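Local structure of GlcNAc-alpha-1,4-Gal-releasing endo-beta-galactosidase (Clostridium perfringens, 1UPS) at residues A[140-151]-A[167-177]. The protein is a calcium-binding member of glycoside hydrolase family 16 that probably cleaves internal beta-galactosidic linkages, releasing the disaccharide GlcNAc-alpha-1,4-Gal from glycans. Numbering follows the deposited sequence.
Sequences TGGGGHQAWWMV and GEIDILETFFS
T140 and the glycines 141-144 wrap round the phenyl ring of F176: T140 OG1, hydrogen-bonded to the hydroxyl of S138, lies 3.4 Å from F176 CD2, and G144 CA makes a CH-pi contact over the ring face. Backbone bonding begins where F176 N donates to G144 O (3.0 Å). The H145 imidazole crosses E173 obliquely, CD2 3.6 Å from E173 CG, and a water joins NE2 to E173 OE1; H145 ND1 is hydrogen-bonded to S258 OG, and E173 OE2 forms a salt bridge with R183. Q146 bends at chi2 (-105°), bringing NE2 to T174 O (3.0 Å) and to the edge of the F176 ring; S138 N holds the other end of the amide. At W148 the antiparallel pairing shifts by one residue in a classic beta bulge, with I171 and L172 both opposite it. W148 O accepts a good bond from L172 N and a weak one from I171 N. With W148 CG anti to the backbone N (chi1 171°), I171 CD1 sits over one face of the indole, 3.7 Å from the centroid of its six-membered ring, a CH-pi contact. W149 projects from the other face beside D170, its CB 3.4 Å from D170 OD1, and M150 exchanges two backbone bonds with I169. Strand 145-152 is flanked by strands 246-254 and 168-170 within one antiparallel sheet of the GH16 beta-sandwich; M150, I169 and I171 pack on M219 of strand 215-221 in the facing sheet.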
loop_
_atom_site.group_PDB
_atom_site.type_symbol
_atom_site.label_atom_id
_atom_site.label_comp_id
_atom_site.label_asym_id
_atom_site.label_seq_id
_atom_site.Cartn_x
_atom_site.Cartn_y
_atom_site.Cartn_z
ATOM N N THR A 140 -12.424 15.273 -13.332
ATOM C CA THR A 140 -13.806 15.797 -13.256
ATOM C C THR A 140 -14.087 16.578 -11.984
ATOM O O THR A 140 -14.995 17.429 -11.960
ATOM C CB THR A 140 -14.861 14.662 -13.328
ATOM O OG1 THR A 140 -14.641 13.709 -12.268
ATOM C CG2 THR A 140 -14.747 13.867 -14.626
ATOM N N GLY A 141 -13.356 16.248 -10.919
ATOM C CA GLY A 141 -13.723 16.676 -9.578
ATOM C C GLY A 141 -15.060 16.101 -9.126
ATOM O O GLY A 141 -15.581 15.171 -9.747
ATOM N N GLY A 142 -15.609 16.663 -8.041
ATOM C CA GLY A 142 -16.895 16.223 -7.492
ATOM C C GLY A 142 -16.824 14.841 -6.845
ATOM O O GLY A 142 -15.739 14.325 -6.605
ATOM N N GLY A 143 -17.980 14.231 -6.583
ATOM C CA GLY A 143 -18.017 12.923 -5.921
ATOM C C GLY A 143 -17.630 11.763 -6.831
ATOM O O GLY A 143 -17.954 11.749 -8.029
ATOM N N GLY A 144 -16.933 10.778 -6.263
ATOM C CA GLY A 144 -16.471 9.643 -7.039
ATOM C C GLY A 144 -15.010 9.339 -6.754
ATOM O O GLY A 144 -14.318 10.109 -6.073
ATOM N N HIS A 145 -14.554 8.198 -7.253
ATOM C CA HIS A 145 -13.156 7.797 -7.111
ATOM C C HIS A 145 -12.807 6.768 -8.160
ATOM O O HIS A 145 -13.694 6.220 -8.793
ATOM C CB HIS A 145 -12.850 7.279 -5.681
ATOM C CG HIS A 145 -13.433 5.933 -5.341
ATOM N ND1 HIS A 145 -14.746 5.757 -4.957
ATOM C CD2 HIS A 145 -12.844 4.717 -5.238
ATOM C CE1 HIS A 145 -14.949 4.482 -4.654
ATOM N NE2 HIS A 145 -13.805 3.827 -4.819
ATOM N N GLN A 146 -11.514 6.522 -8.344
ATOM C CA GLN A 146 -11.072 5.397 -9.161
ATOM C C GLN A 146 -10.346 4.436 -8.234
ATOM O O GLN A 146 -9.944 4.823 -7.135
ATOM C CB GLN A 146 -10.145 5.866 -10.295
ATOM C CG GLN A 146 -8.966 6.742 -9.829
ATOM C CD GLN A 146 -9.198 8.218 -10.163
ATOM O OE1 GLN A 146 -9.405 8.559 -11.329
ATOM N NE2 GLN A 146 -9.203 9.078 -9.145
ATOM N N ALA A 147 -10.179 3.188 -8.667
ATOM C CA ALA A 147 -9.552 2.197 -7.797
ATOM C C ALA A 147 -8.775 1.126 -8.555
ATOM O O ALA A 147 -9.228 0.626 -9.596
ATOM C CB ALA A 147 -10.603 1.549 -6.882
ATOM N N TRP A 148 -7.595 0.810 -8.017
ATOM C CA TRP A 148 -6.826 -0.352 -8.430
ATOM C C TRP A 148 -6.711 -1.152 -7.154
ATOM O O TRP A 148 -6.151 -0.667 -6.153
ATOM C CB TRP A 148 -5.443 0.070 -8.901
ATOM C CG TRP A 148 -4.482 -1.075 -9.156
ATOM C CD1 TRP A 148 -4.779 -2.371 -9.516
ATOM C CD2 TRP A 148 -3.057 -0.994 -9.095
ATOM N NE1 TRP A 148 -3.610 -3.102 -9.640
ATOM C CE2 TRP A 148 -2.541 -2.272 -9.418
ATOM C CE3 TRP A 148 -2.161 0.032 -8.792
ATOM C CZ2 TRP A 148 -1.162 -2.552 -9.423
ATOM C CZ3 TRP A 148 -0.786 -0.239 -8.806
ATOM C CH2 TRP A 148 -0.306 -1.525 -9.110
ATOM N N TRP A 149 -7.298 -2.345 -7.143
ATOM C CA TRP A 149 -7.331 -3.113 -5.902
ATOM C C TRP A 149 -7.268 -4.614 -6.148
ATOM O O TRP A 149 -7.476 -5.085 -7.268
ATOM C CB TRP A 149 -8.574 -2.761 -5.045
ATOM C CG TRP A 149 -9.932 -2.708 -5.744
ATOM C CD1 TRP A 149 -10.303 -1.921 -6.817
ATOM C CD2 TRP A 149 -11.127 -3.397 -5.323
ATOM N NE1 TRP A 149 -11.643 -2.112 -7.095
ATOM C CE2 TRP A 149 -12.171 -3.003 -6.189
ATOM C CE3 TRP A 149 -11.407 -4.326 -4.297
ATOM C CZ2 TRP A 149 -13.489 -3.509 -6.079
ATOM C CZ3 TRP A 149 -12.730 -4.827 -4.182
ATOM C CH2 TRP A 149 -13.744 -4.409 -5.077
ATOM N N MET A 150 -6.968 -5.359 -5.087
ATOM C CA MET A 150 -6.802 -6.801 -5.185
ATOM C C MET A 150 -7.591 -7.443 -4.063
ATOM O O MET A 150 -7.725 -6.862 -2.995
ATOM C CB MET A 150 -5.317 -7.183 -5.092
ATOM C CG MET A 150 -4.488 -6.538 -6.241
ATOM S SD MET A 150 -2.721 -6.957 -6.157
ATOM C CE MET A 150 -2.851 -8.701 -6.566
ATOM N N VAL A 151 -8.141 -8.623 -4.352
ATOM C CA VAL A 151 -8.934 -9.366 -3.383
ATOM C C VAL A 151 -8.490 -10.819 -3.376
ATOM O O VAL A 151 -8.095 -11.356 -4.411
ATOM C CB VAL A 151 -10.464 -9.273 -3.686
ATOM C CG1 VAL A 151 -10.968 -7.837 -3.476
ATOM C CG2 VAL A 151 -10.810 -9.762 -5.121
ATOM N N GLY A 167 -8.662 -11.270 1.949
ATOM C CA GLY A 167 -7.982 -9.982 2.070
ATOM C C GLY A 167 -8.281 -9.006 0.937
ATOM O O GLY A 167 -8.446 -9.412 -0.223
ATOM N N GLU A 168 -8.362 -7.719 1.279
ATOM C CA GLU A 168 -8.527 -6.641 0.284
ATOM C C GLU A 168 -7.356 -5.675 0.421
ATOM O O GLU A 168 -7.047 -5.240 1.536
ATOM C CB GLU A 168 -9.827 -5.865 0.531
ATOM C CG GLU A 168 -9.998 -4.690 -0.437
ATOM C CD GLU A 168 -11.307 -3.935 -0.270
ATOM O OE1 GLU A 168 -11.456 -2.912 -0.971
ATOM O OE2 GLU A 168 -12.166 -4.352 0.538
ATOM N N ILE A 169 -6.689 -5.368 -0.693
ATOM C CA ILE A 169 -5.682 -4.297 -0.718
ATOM C C ILE A 169 -6.126 -3.270 -1.736
ATOM O O ILE A 169 -6.215 -3.574 -2.925
ATOM C CB ILE A 169 -4.258 -4.810 -1.086
ATOM C CG1 ILE A 169 -3.797 -5.927 -0.140
ATOM C CG2 ILE A 169 -3.241 -3.628 -1.111
ATOM C CD1 ILE A 169 -2.566 -6.695 -0.686
ATOM N N ASP A 170 -6.432 -2.055 -1.270
ATOM C CA ASP A 170 -6.781 -0.986 -2.194
ATOM C C ASP A 170 -5.488 -0.240 -2.506
ATOM O O ASP A 170 -5.072 0.616 -1.736
ATOM C CB ASP A 170 -7.822 -0.069 -1.560
ATOM C CG ASP A 170 -9.054 -0.834 -1.140
ATOM O OD1 ASP A 170 -9.579 -1.606 -1.985
ATOM O OD2 ASP A 170 -9.511 -0.764 0.014
ATOM N N ILE A 171 -4.818 -0.626 -3.587
ATOM C CA ILE A 171 -3.499 -0.050 -3.916
ATOM C C ILE A 171 -3.658 1.412 -4.282
ATOM O O ILE A 171 -2.796 2.230 -3.967
ATOM C CB ILE A 171 -2.801 -0.824 -5.068
ATOM C CG1 ILE A 171 -2.744 -2.332 -4.761
ATOM C CG2 ILE A 171 -1.380 -0.289 -5.319
ATOM C CD1 ILE A 171 -2.452 -3.175 -6.024
ATOM N N LEU A 172 -4.766 1.727 -4.945
ATOM C CA LEU A 172 -5.126 3.106 -5.215
ATOM C C LEU A 172 -6.641 3.214 -5.092
ATOM O O LEU A 172 -7.373 2.380 -5.620
ATOM C CB LEU A 172 -4.665 3.503 -6.632
ATOM C CG LEU A 172 -4.909 4.968 -7.016
ATOM C CD1 LEU A 172 -3.768 5.482 -7.924
ATOM C CD2 LEU A 172 -6.235 5.109 -7.775
ATOM N N GLU A 173 -7.106 4.237 -4.382
ATOM C CA GLU A 173 -8.528 4.450 -4.177
ATOM C C GLU A 173 -8.840 5.947 -4.205
ATOM O O GLU A 173 -9.865 6.395 -3.674
ATOM C CB GLU A 173 -8.954 3.798 -2.830
ATOM C CG GLU A 173 -10.448 3.586 -2.737
ATOM C CD GLU A 173 -10.905 3.033 -1.383
ATOM O OE1 GLU A 173 -11.795 2.173 -1.412
ATOM O OE2 GLU A 173 -10.441 3.498 -0.310
ATOM N N THR A 174 -7.957 6.708 -4.860
ATOM C CA THR A 174 -7.963 8.175 -4.813
ATOM C C THR A 174 -9.296 8.812 -5.233
ATOM O O THR A 174 -9.841 8.499 -6.296
ATOM C CB THR A 174 -6.811 8.697 -5.667
ATOM O OG1 THR A 174 -5.584 8.096 -5.178
ATOM C CG2 THR A 174 -6.634 10.217 -5.467
ATOM N N PHE A 175 -9.801 9.721 -4.404
ATOM C CA PHE A 175 -11.071 10.432 -4.687
ATOM C C PHE A 175 -10.878 11.521 -5.719
ATOM O O PHE A 175 -9.862 12.215 -5.684
ATOM C CB PHE A 175 -11.594 11.130 -3.438
ATOM C CG PHE A 175 -12.184 10.203 -2.394
ATOM C CD1 PHE A 175 -13.053 10.718 -1.441
ATOM C CD2 PHE A 175 -11.859 8.839 -2.360
ATOM C CE1 PHE A 175 -13.617 9.875 -0.463
ATOM C CE2 PHE A 175 -12.405 7.995 -1.387
ATOM C CZ PHE A 175 -13.282 8.535 -0.426
ATOM N N PHE A 176 -11.875 11.723 -6.585
ATOM C CA PHE A 176 -11.849 12.823 -7.568
ATOM C C PHE A 176 -11.695 14.199 -6.890
ATOM O O PHE A 176 -11.107 15.113 -7.473
ATOM C CB PHE A 176 -13.157 12.921 -8.377
ATOM C CG PHE A 176 -13.538 11.680 -9.162
ATOM C CD1 PHE A 176 -12.631 10.662 -9.430
ATOM C CD2 PHE A 176 -14.854 11.557 -9.636
ATOM C CE1 PHE A 176 -13.024 9.520 -10.154
ATOM C CE2 PHE A 176 -15.258 10.424 -10.359
ATOM C CZ PHE A 176 -14.348 9.404 -10.612
ATOM N N SER A 177 -12.242 14.338 -5.678
ATOM C CA SER A 177 -12.271 15.637 -4.980
ATOM C C SER A 177 -10.981 15.996 -4.207
ATOM O O SER A 177 -10.861 17.107 -3.639
ATOM C CB SER A 177 -13.480 15.692 -4.037
ATOM O OG SER A 177 -13.297 14.860 -2.903
HETATM O O HOH W 1 -10.643 15.169 -10.201
HETATM O O HOH W 2 -14.463 12.587 -4.921
HETATM O O HOH W 3 -13.112 1.294 -3.675
#